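Local coordinates for protein CalS13 (PDB 4ZAS) that probably transfers an amino group to a keto-sugar nucleotide with the help of pyridoxal 5'-phosphate, and binds dTDP-4-keto-6-deoxyglucose, at residues A[326-331]-A[382-387]; A[38-43]-A[285-290]. All coordinates share one frame; numbering follows the deposited sequence.

Contact 1: A[326-331]-A[382-387]; sequences WMYPLK and IPVGWW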
ATOM      1  N   TRP A 326     -20.292 -11.985  -8.225  1.00 43.83           N
ATOM      2  CA  TRP A 326     -19.869 -10.589  -8.338  1.00 41.38           C
ATOM      3  C   TRP A 326     -20.132 -10.063  -9.744  1.00 45.68           C
ATOM      4  O   TRP A 326     -20.499  -8.894  -9.938  1.00 45.70           O
ATOM      5  CB  TRP A 326     -18.386 -10.446  -7.999  1.00 34.17           C
ATOM      6  CG  TRP A 326     -17.930  -9.029  -7.950  1.00 39.90           C
ATOM      7  CD1 TRP A 326     -18.499  -8.009  -7.238  1.00 41.25           C
ATOM      8  CD2 TRP A 326     -16.807  -8.465  -8.633  1.00 38.10           C
ATOM      9  NE1 TRP A 326     -17.790  -6.850  -7.429  1.00 43.44           N
ATOM     10  CE2 TRP A 326     -16.745  -7.103  -8.281  1.00 40.88           C
ATOM     11  CE3 TRP A 326     -15.841  -8.979  -9.496  1.00 40.06           C
ATOM     12  CZ2 TRP A 326     -15.763  -6.250  -8.773  1.00 39.82           C
ATOM     13  CZ3 TRP A 326     -14.856  -8.123  -9.983  1.00 43.01           C
ATOM     14  CH2 TRP A 326     -14.830  -6.780  -9.622  1.00 41.95           C
ATOM     15  N   MET A 327     -19.852 -10.931 -10.715  1.00 45.26           N
ATOM     16  CA  MET A 327     -20.258 -10.755 -12.098  1.00 45.41           C
ATOM     17  C   MET A 327     -20.831 -12.093 -12.544  1.00 44.60           C
ATOM     18  O   MET A 327     -20.650 -13.084 -11.866  1.00 43.36           O
ATOM     19  CB  MET A 327     -19.075 -10.321 -12.967  1.00 40.51           C
ATOM     20  CG  MET A 327     -18.583  -8.928 -12.646  1.00 42.30           C
ATOM     21  SD  MET A 327     -17.134  -8.410 -13.587  1.00 48.91           S
ATOM     22  CE  MET A 327     -15.923  -9.542 -12.969  1.00 55.94           C
ATOM     23  N   TYR A 328     -21.547 -12.130 -13.660  1.00 47.20           N
ATOM     24  CA  TYR A 328     -22.077 -13.396 -14.157  1.00 43.12           C
ATOM     25  C   TYR A 328     -21.266 -13.863 -15.376  1.00 45.59           C
ATOM     26  O   TYR A 328     -21.162 -13.131 -16.368  1.00 43.48           O
ATOM     27  CB  TYR A 328     -23.560 -13.262 -14.517  1.00 47.77           C
ATOM     28  CG  TYR A 328     -24.230 -14.583 -14.808  1.00 42.11           C
ATOM     29  CD1 TYR A 328     -24.197 -15.132 -16.075  1.00 43.06           C
ATOM     30  CD2 TYR A 328     -24.871 -15.289 -13.806  1.00 39.08           C
ATOM     31  CE1 TYR A 328     -24.793 -16.340 -16.344  1.00 46.99           C
ATOM     32  CE2 TYR A 328     -25.465 -16.503 -14.060  1.00 50.27           C
ATOM     33  CZ  TYR A 328     -25.431 -17.027 -15.330  1.00 52.34           C
ATOM     34  OH  TYR A 328     -26.045 -18.236 -15.583  1.00 50.30           O
ATOM     35  N   PRO A 329     -20.674 -15.068 -15.294  1.00 42.43           N
ATOM     36  CA  PRO A 329     -19.831 -15.675 -16.330  1.00 38.30           C
ATOM     37  C   PRO A 329     -20.622 -16.420 -17.417  1.00 50.00           C
ATOM     38  O   PRO A 329     -21.639 -17.049 -17.110  1.00 54.52           O
ATOM     39  CB  PRO A 329     -18.981 -16.668 -15.540  1.00 37.83           C
ATOM     40  CG  PRO A 329     -19.869 -17.103 -14.464  1.00 41.41           C
ATOM     41  CD  PRO A 329     -20.721 -15.911 -14.090  1.00 46.44           C
ATOM     42  N   LEU A 330     -20.156 -16.322 -18.666  1.00 45.43           N
ATOM     43  CA  LEU A 330     -20.631 -17.140 -19.770  1.00 44.50           C
ATOM     44  C   LEU A 330     -19.432 -17.558 -20.622  1.00 50.08           C
ATOM     45  O   LEU A 330     -18.424 -16.856 -20.655  1.00 44.62           O
ATOM     46  CB  LEU A 330     -21.631 -16.384 -20.645  1.00 47.17           C
ATOM     47  CG  LEU A 330     -23.001 -16.052 -20.069  1.00 49.22           C
ATOM     48  CD1 LEU A 330     -23.838 -15.320 -21.123  1.00 45.27           C
ATOM     49  CD2 LEU A 330     -23.692 -17.314 -19.558  1.00 53.85           C
ATOM     50  N   LYS A 331     -19.521 -18.695 -21.301  1.00 52.25           N
ATOM     51  CA  LYS A 331     -18.548 -18.981 -22.349  1.00 50.99           C
ATOM     52  C   LYS A 331     -19.268 -18.974 -23.697  1.00 53.02           C
ATOM     53  O   LYS A 331     -20.160 -19.792 -23.932  1.00 64.19           O
ATOM     54  CB  LYS A 331     -17.835 -20.302 -22.092  1.00 47.59           C
ATOM     55  CG  LYS A 331     -17.051 -20.300 -20.800  1.00 41.51           C
ATOM     56  CD  LYS A 331     -16.550 -21.673 -20.466  1.00 45.13           C
ATOM     57  CE  LYS A 331     -17.694 -22.555 -19.971  1.00 50.43           C
ATOM     58  NZ  LYS A 331     -17.276 -23.978 -19.807  1.00 54.94           N
ATOM     59  N   ILE A 382     -21.109 -10.515 -17.716  1.00 35.01           N
ATOM     60  CA  ILE A 382     -22.258  -9.662 -17.962  1.00 43.08           C
ATOM     61  C   ILE A 382     -22.760  -9.166 -16.600  1.00 48.66           C
ATOM     62  O   ILE A 382     -22.590  -9.845 -15.586  1.00 49.12           O
ATOM     63  CB  ILE A 382     -23.351 -10.401 -18.752  1.00 37.38           C
ATOM     64  CG1 ILE A 382     -23.989 -11.483 -17.882  1.00 42.76           C
ATOM     65  CG2 ILE A 382     -22.779 -10.991 -20.030  1.00 38.33           C
ATOM     66  CD1 ILE A 382     -25.158 -12.140 -18.513  1.00 44.03           C
ATOM     67  N   PRO A 383     -23.378  -7.975 -16.572  1.00 45.72           N
ATOM     68  CA  PRO A 383     -23.858  -7.353 -15.338  1.00 40.47           C
ATOM     69  C   PRO A 383     -24.851  -8.226 -14.618  1.00 44.78           C
ATOM     70  O   PRO A 383     -25.754  -8.733 -15.270  1.00 57.47           O
ATOM     71  CB  PRO A 383     -24.536  -6.077 -15.828  1.00 35.63           C
ATOM     72  CG  PRO A 383     -23.906  -5.794 -17.135  1.00 43.12           C
ATOM     73  CD  PRO A 383     -23.653  -7.133 -17.743  1.00 41.47           C
ATOM     74  N   VAL A 384     -24.692  -8.387 -13.307  1.00 45.29           N
ATOM     75  CA  VAL A 384     -25.568  -9.242 -12.517  1.00 44.29           C
ATOM     76  C   VAL A 384     -25.835  -8.610 -11.152  1.00 45.45           C
ATOM     77  O   VAL A 384     -26.689  -9.091 -10.405  1.00 50.54           O
ATOM     78  CB  VAL A 384     -24.954 -10.665 -12.365  1.00 41.18           C
ATOM     79  CG1 VAL A 384     -23.808 -10.647 -11.374  1.00 37.44           C
ATOM     80  CG2 VAL A 384     -26.021 -11.714 -11.981  1.00 40.51           C
ATOM     81  N   GLY A 385     -25.125  -7.517 -10.848  1.00 39.15           N
ATOM     82  CA  GLY A 385     -25.179  -6.873  -9.537  1.00 36.16           C
ATOM     83  C   GLY A 385     -26.488  -6.265  -9.030  1.00 45.79           C
ATOM     84  O   GLY A 385     -27.520  -6.317  -9.706  1.00 52.15           O
ATOM     85  N   TRP A 386     -26.427  -5.685  -7.828  1.00 49.64           N
ATOM     86  CA  TRP A 386     -27.588  -5.165  -7.088  1.00 43.27           C
ATOM     87  C   TRP A 386     -28.277  -3.948  -7.724  1.00 44.21           C
ATOM     88  O   TRP A 386     -29.368  -3.563  -7.304  1.00 51.91           O
ATOM     89  CB  TRP A 386     -27.174  -4.810  -5.645  1.00 44.73           C
ATOM     90  CG  TRP A 386     -25.938  -3.942  -5.579  1.00 53.43           C
ATOM     91  CD1 TRP A 386     -24.653  -4.358  -5.358  1.00 50.39           C
ATOM     92  CD2 TRP A 386     -25.870  -2.519  -5.781  1.00 50.34           C
ATOM     93  NE1 TRP A 386     -23.794  -3.280  -5.398  1.00 47.93           N
ATOM     94  CE2 TRP A 386     -24.512  -2.143  -5.652  1.00 46.45           C
ATOM     95  CE3 TRP A 386     -26.825  -1.527  -6.052  1.00 43.35           C
ATOM     96  CZ2 TRP A 386     -24.083  -0.817  -5.790  1.00 43.90           C
ATOM     97  CZ3 TRP A 386     -26.397  -0.211  -6.186  1.00 40.89           C
ATOM     98  CH2 TRP A 386     -25.033   0.130  -6.047  1.00 43.04           C
ATOM     99  N   TRP A 387     -27.632  -3.323  -8.704  1.00 46.66           N
ATOM    100  CA  TRP A 387     -28.173  -2.114  -9.345  1.00 48.37           C
ATOM    101  C   TRP A 387     -29.106  -2.434 -10.506  1.00 51.44           C
ATOM    102  O   TRP A 387     -29.732  -1.534 -11.077  1.00 53.59           O
ATOM    103  CB  TRP A 387     -27.040  -1.235  -9.857  1.00 43.37           C
ATOM    104  CG  TRP A 387     -26.130  -1.996 -10.774  1.00 43.60           C
ATOM    105  CD1 TRP A 387     -26.225  -2.083 -12.134  1.00 37.77           C
ATOM    106  CD2 TRP A 387     -24.998  -2.800 -10.395  1.00 35.30           C
ATOM    107  NE1 TRP A 387     -25.213  -2.874 -12.627  1.00 39.74           N
ATOM    108  CE2 TRP A 387     -24.450  -3.332 -11.580  1.00 39.39           C
ATOM    109  CE3 TRP A 387     -24.394  -3.115  -9.171  1.00 42.33           C
ATOM    110  CZ2 TRP A 387     -23.315  -4.168 -11.580  1.00 37.25           C
ATOM    111  CZ3 TRP A 387     -23.253  -3.940  -9.172  1.00 35.97           C
ATOM    112  CH2 TRP A 387     -22.730  -4.452 -10.372  1.00 32.54           C
TER
HETATM  113  O   HOH W   1     -22.276  -7.501 -12.086  1.00 53.45           O

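Contact 2: A[38-43]-A[285-290]; sequences SPDVST and LERVDE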
ATOM      1  N   SER A  38     -23.205   3.188   1.389  1.00 40.35           N
ATOM      2  CA  SER A  38     -24.363   3.506   2.196  1.00 45.04           C
ATOM      3  C   SER A  38     -24.478   5.021   2.268  1.00 51.33           C
ATOM      4  O   SER A  38     -23.466   5.718   2.325  1.00 55.62           O
ATOM      5  CB  SER A  38     -24.238   2.884   3.584  1.00 52.92           C
ATOM      6  OG  SER A  38     -25.254   3.367   4.441  1.00 68.29           O
ATOM      7  N   PRO A  39     -25.704   5.549   2.261  1.00 54.80           N
ATOM      8  CA  PRO A  39     -25.863   7.009   2.365  1.00 66.03           C
ATOM      9  C   PRO A  39     -25.506   7.546   3.756  1.00 72.29           C
ATOM     10  O   PRO A  39     -25.451   8.753   3.959  1.00 73.36           O
ATOM     11  CB  PRO A  39     -27.351   7.222   2.062  1.00 59.13           C
ATOM     12  CG  PRO A  39     -28.004   5.932   2.481  1.00 55.17           C
ATOM     13  CD  PRO A  39     -26.998   4.848   2.185  1.00 56.35           C
ATOM     14  N   ASP A  40     -25.276   6.634   4.695  1.00 77.05           N
ATOM     15  CA  ASP A  40     -25.005   6.969   6.087  1.00 89.15           C
ATOM     16  C   ASP A  40     -23.524   7.232   6.369  1.00 84.95           C
ATOM     17  O   ASP A  40     -23.157   7.666   7.462  1.00 86.30           O
ATOM     18  CB  ASP A  40     -25.490   5.824   6.980  1.00105.64           C
ATOM     19  CG  ASP A  40     -27.002   5.657   6.955  1.00121.51           C
ATOM     20  OD1 ASP A  40     -27.720   6.676   6.848  1.00127.87           O
ATOM     21  OD2 ASP A  40     -27.473   4.499   7.042  1.00126.11           O
ATOM     22  N   VAL A  41     -22.686   6.955   5.376  1.00 76.77           N
ATOM     23  CA  VAL A  41     -21.237   6.976   5.533  1.00 64.06           C
ATOM     24  C   VAL A  41     -20.713   8.332   5.988  1.00 62.35           C
ATOM     25  O   VAL A  41     -19.828   8.400   6.834  1.00 57.42           O
ATOM     26  CB  VAL A  41     -20.546   6.555   4.229  1.00 64.72           C
ATOM     27  CG1 VAL A  41     -19.069   6.746   4.335  1.00 69.19           C
ATOM     28  CG2 VAL A  41     -20.819   5.109   3.938  1.00 71.54           C
ATOM     29  N   SER A  42     -21.280   9.405   5.448  1.00 60.11           N
ATOM     30  CA  SER A  42     -20.769  10.741   5.714  1.00 60.74           C
ATOM     31  C   SER A  42     -20.674  11.046   7.203  1.00 61.68           C
ATOM     32  O   SER A  42     -19.680  11.610   7.663  1.00 63.10           O
ATOM     33  CB  SER A  42     -21.662  11.783   5.031  1.00 73.65           C
ATOM     34  OG  SER A  42     -21.333  13.105   5.429  1.00 82.62           O
ATOM     35  N   THR A  43     -21.686  10.629   7.955  1.00 57.42           N
ATOM     36  CA  THR A  43     -21.731  10.859   9.393  1.00 51.53           C
ATOM     37  C   THR A  43     -20.603  10.137  10.132  1.00 51.43           C
ATOM     38  O   THR A  43     -19.930  10.706  10.991  1.00 51.80           O
ATOM     39  CB  THR A  43     -23.075  10.420   9.953  1.00 45.57           C
ATOM     40  OG1 THR A  43     -24.110  11.201   9.336  1.00 53.26           O
ATOM     41  CG2 THR A  43     -23.113  10.625  11.445  1.00 42.74           C
ATOM     42  N   LEU A 285     -21.220  -2.447   5.948  1.00 43.47           N
ATOM     43  CA  LEU A 285     -21.563  -3.769   6.463  1.00 45.41           C
ATOM     44  C   LEU A 285     -23.060  -3.870   6.745  1.00 44.83           C
ATOM     45  O   LEU A 285     -23.655  -4.948   6.630  1.00 44.82           O
ATOM     46  CB  LEU A 285     -20.777  -4.102   7.719  1.00 30.94           C
ATOM     47  CG  LEU A 285     -19.391  -4.662   7.430  1.00 37.27           C
ATOM     48  CD1 LEU A 285     -18.630  -4.824   8.741  1.00 42.87           C
ATOM     49  CD2 LEU A 285     -19.439  -5.952   6.667  1.00 35.80           C
ATOM     50  N   GLU A 286     -23.666  -2.739   7.095  1.00 44.62           N
ATOM     51  CA  GLU A 286     -25.089  -2.701   7.410  1.00 52.62           C
ATOM     52  C   GLU A 286     -25.972  -2.916   6.184  1.00 50.30           C
ATOM     53  O   GLU A 286     -27.151  -3.199   6.327  1.00 47.04           O
ATOM     54  CB  GLU A 286     -25.457  -1.357   8.034  1.00 59.40           C
ATOM     55  CG  GLU A 286     -24.863  -1.095   9.395  1.00 73.71           C
ATOM     56  CD  GLU A 286     -25.158   0.320   9.869  1.00 86.90           C
ATOM     57  OE1 GLU A 286     -25.181   1.236   9.015  1.00 86.94           O
ATOM     58  OE2 GLU A 286     -25.373   0.518  11.085  1.00 95.77           O
ATOM     59  N   ARG A 287     -25.423  -2.736   4.985  1.00 46.16           N
ATOM     60  CA  ARG A 287     -26.260  -2.810   3.800  1.00 48.33           C
ATOM     61  C   ARG A 287     -25.883  -3.953   2.860  1.00 53.16           C
ATOM     62  O   ARG A 287     -26.602  -4.249   1.907  1.00 59.18           O
ATOM     63  CB  ARG A 287     -26.215  -1.468   3.066  1.00 45.27           C
ATOM     64  CG  ARG A 287     -26.821  -0.378   3.925  1.00 57.66           C
ATOM     65  CD  ARG A 287     -27.416   0.767   3.155  1.00 72.90           C
ATOM     66  NE  ARG A 287     -28.142   1.661   4.061  1.00 87.91           N
ATOM     67  CZ  ARG A 287     -29.415   1.517   4.422  1.00 98.40           C
ATOM     68  NH1 ARG A 287     -30.134   0.497   3.971  1.00101.45           N
ATOM     69  NH2 ARG A 287     -29.969   2.396   5.249  1.00102.14           N
ATOM     70  N   VAL A 288     -24.760  -4.604   3.122  1.00 47.75           N
ATOM     71  CA  VAL A 288     -24.199  -5.482   2.109  1.00 39.69           C
ATOM     72  C   VAL A 288     -25.035  -6.750   1.950  1.00 46.19           C
ATOM     73  O   VAL A 288     -25.083  -7.302   0.861  1.00 45.86           O
ATOM     74  CB  VAL A 288     -22.702  -5.800   2.397  1.00 34.24           C
ATOM     75  CG1 VAL A 288     -22.512  -6.626   3.662  1.00 33.60           C
ATOM     76  CG2 VAL A 288     -22.053  -6.459   1.193  1.00 35.85           C
ATOM     77  N   ASP A 289     -25.709  -7.206   3.009  1.00 45.51           N
ATOM     78  CA  ASP A 289     -26.480  -8.441   2.916  1.00 43.70           C
ATOM     79  C   ASP A 289     -27.582  -8.324   1.873  1.00 54.72           C
ATOM     80  O   ASP A 289     -27.776  -9.231   1.062  1.00 52.68           O
ATOM     81  CB  ASP A 289     -27.083  -8.802   4.265  1.00 50.76           C
ATOM     82  CG  ASP A 289     -26.039  -9.283   5.252  1.00 61.83           C
ATOM     83  OD1 ASP A 289     -24.839  -9.208   4.909  1.00 68.76           O
ATOM     84  OD2 ASP A 289     -26.412  -9.728   6.364  1.00 60.55           O
ATOM     85  N   GLU A 290     -28.278  -7.193   1.866  1.00 54.58           N
ATOM     86  CA  GLU A 290     -29.317  -6.967   0.871  1.00 50.22           C
ATOM     87  C   GLU A 290     -28.712  -6.859  -0.534  1.00 49.94           C
ATOM     88  O   GLU A 290     -29.305  -7.338  -1.502  1.00 55.65           O
ATOM     89  CB  GLU A 290     -30.144  -5.721   1.215  1.00 52.20           C
ATOM     90  CG  GLU A 290     -31.085  -5.256   0.098  1.00 66.61           C
ATOM     91  CD  GLU A 290     -32.139  -6.305  -0.310  1.00 79.01           C
ATOM     92  OE1 GLU A 290     -32.449  -7.225   0.487  1.00 80.57           O
ATOM     93  OE2 GLU A 290     -32.665  -6.199  -1.442  1.00 81.83           O
TER

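Contact 1: A[326-331]-A[382-387]
Tyr328 and Ile382 form an antiparallel hydrogen-bonded pair, with Tyr328 N to Ile382 O at 3.2 Å and Ile382 N to Tyr328 O at 2.9 Å. The pair joins strand 328-332, the middle strand of a small three-stranded antiparallel sheet, to the end of strand 379-382, an outer one. The N-H angles are 161° and 162°, so both bonds are fairly straight. The two side chains lie on the same face of the sheet and run side by side. Ile382 CG1 sits 3.8 Å from Tyr328 CB, and Ile382 CD1 reaches the ring obliquely, 4.0 Å from Tyr328 CD1. Val384 crosses Tyr328 at about a right angle, its CB 3.6 Å from Tyr328 CB. Its CG1 lies between its own backbone N and carbonyl carbon (chi1 75°), which brings that methyl onto the Met327-Tyr328 peptide. Its CG2 reaches the CD2 side of the ring. Tyr302 of helix 275-305 packs on Ile382 and Val384 and meets the Tyr328 ring edge-to-face; Tyr328 OH bonds to Asp303. Beyond the paired residues a water bridges the two segments. It accepts from Val384 N at 2.8 Å and donates to Trp326 O at 3.1 Å.

Contact 2: A[38-43]-A[285-290]
Arg287 reaches from helix 275-305 to the turn that leads into helix 41-49, and its side chain carries most of this surface contact. Its CB points toward the turn. With CG beside the backbone N (chi1 -64°) and the chain extended from CG to NE, the side chain runs out past Ser38. Arg287 CG stays at the edge of contact range of Ser38. Arg287 CD lies 3.6 Å from Ser38 OG and also touches Ser38 CB. Arg287 NE gives a weak hydrogen bond to Ser38 OG at 3.4 Å. The N-H angle is 138°, so the bond is bent, although the hydroxyl oxygen lies in the guanidinium plane, at its edge. Pro39 CD also touches Arg287 NE, at 3.9 Å, and the two side chains cross at about a right angle. At the tip, Arg287 NH2 faces Asp40 OD2 in a long salt bridge of 3.7 Å. The carboxylate and guanidinium planes are 44° apart, so the two groups do not meet flat.

Asp40 is exposed and poorly ordered, so the position of its carboxylate is less certain. Glu286 OE1 lies 4.4 Å from Asp40 OD2, and the nearby Arg287 charge may offset some of the repulsion between these two acids. Glu286 also makes a weak, long ion pair with Arg44.

Ser38 OG has a second task, accepting from Asp40 N at 3.3 Å. This bond is much straighter. The same oxygen therefore takes a bond from its own turn and one from the neighbouring helix. Ser38 N bonds to the Asn284 side chain, a further link to helix 275-305. Ser38 to Val41 is a type I beta turn, and the serine oxygen bonded to Asp40 N is a side-chain capping bond of the kind found where a turn enters a helix.

Helix 275-305 links the two contacts. Contact 2 uses its 285-290 segment, at the surface. Further along the same helix, Tyr302 and Asp303 meet the sheet of contact 1. The centres of the contacts are 22 Å apart; their nearest atoms come within about 5 Å but do not touch. Contact 1 is buried and contact 2 mostly exposed. In contact 1 the Trp326 side chain lies about 4 Å from the bound dTDP-4-keto-6-deoxyglucose, and its NE1 bonds to the carbonyl of Ile221, a pocket residue. Contact 2 borders the second subunit, where Val41 packs on Leu49 of that chain.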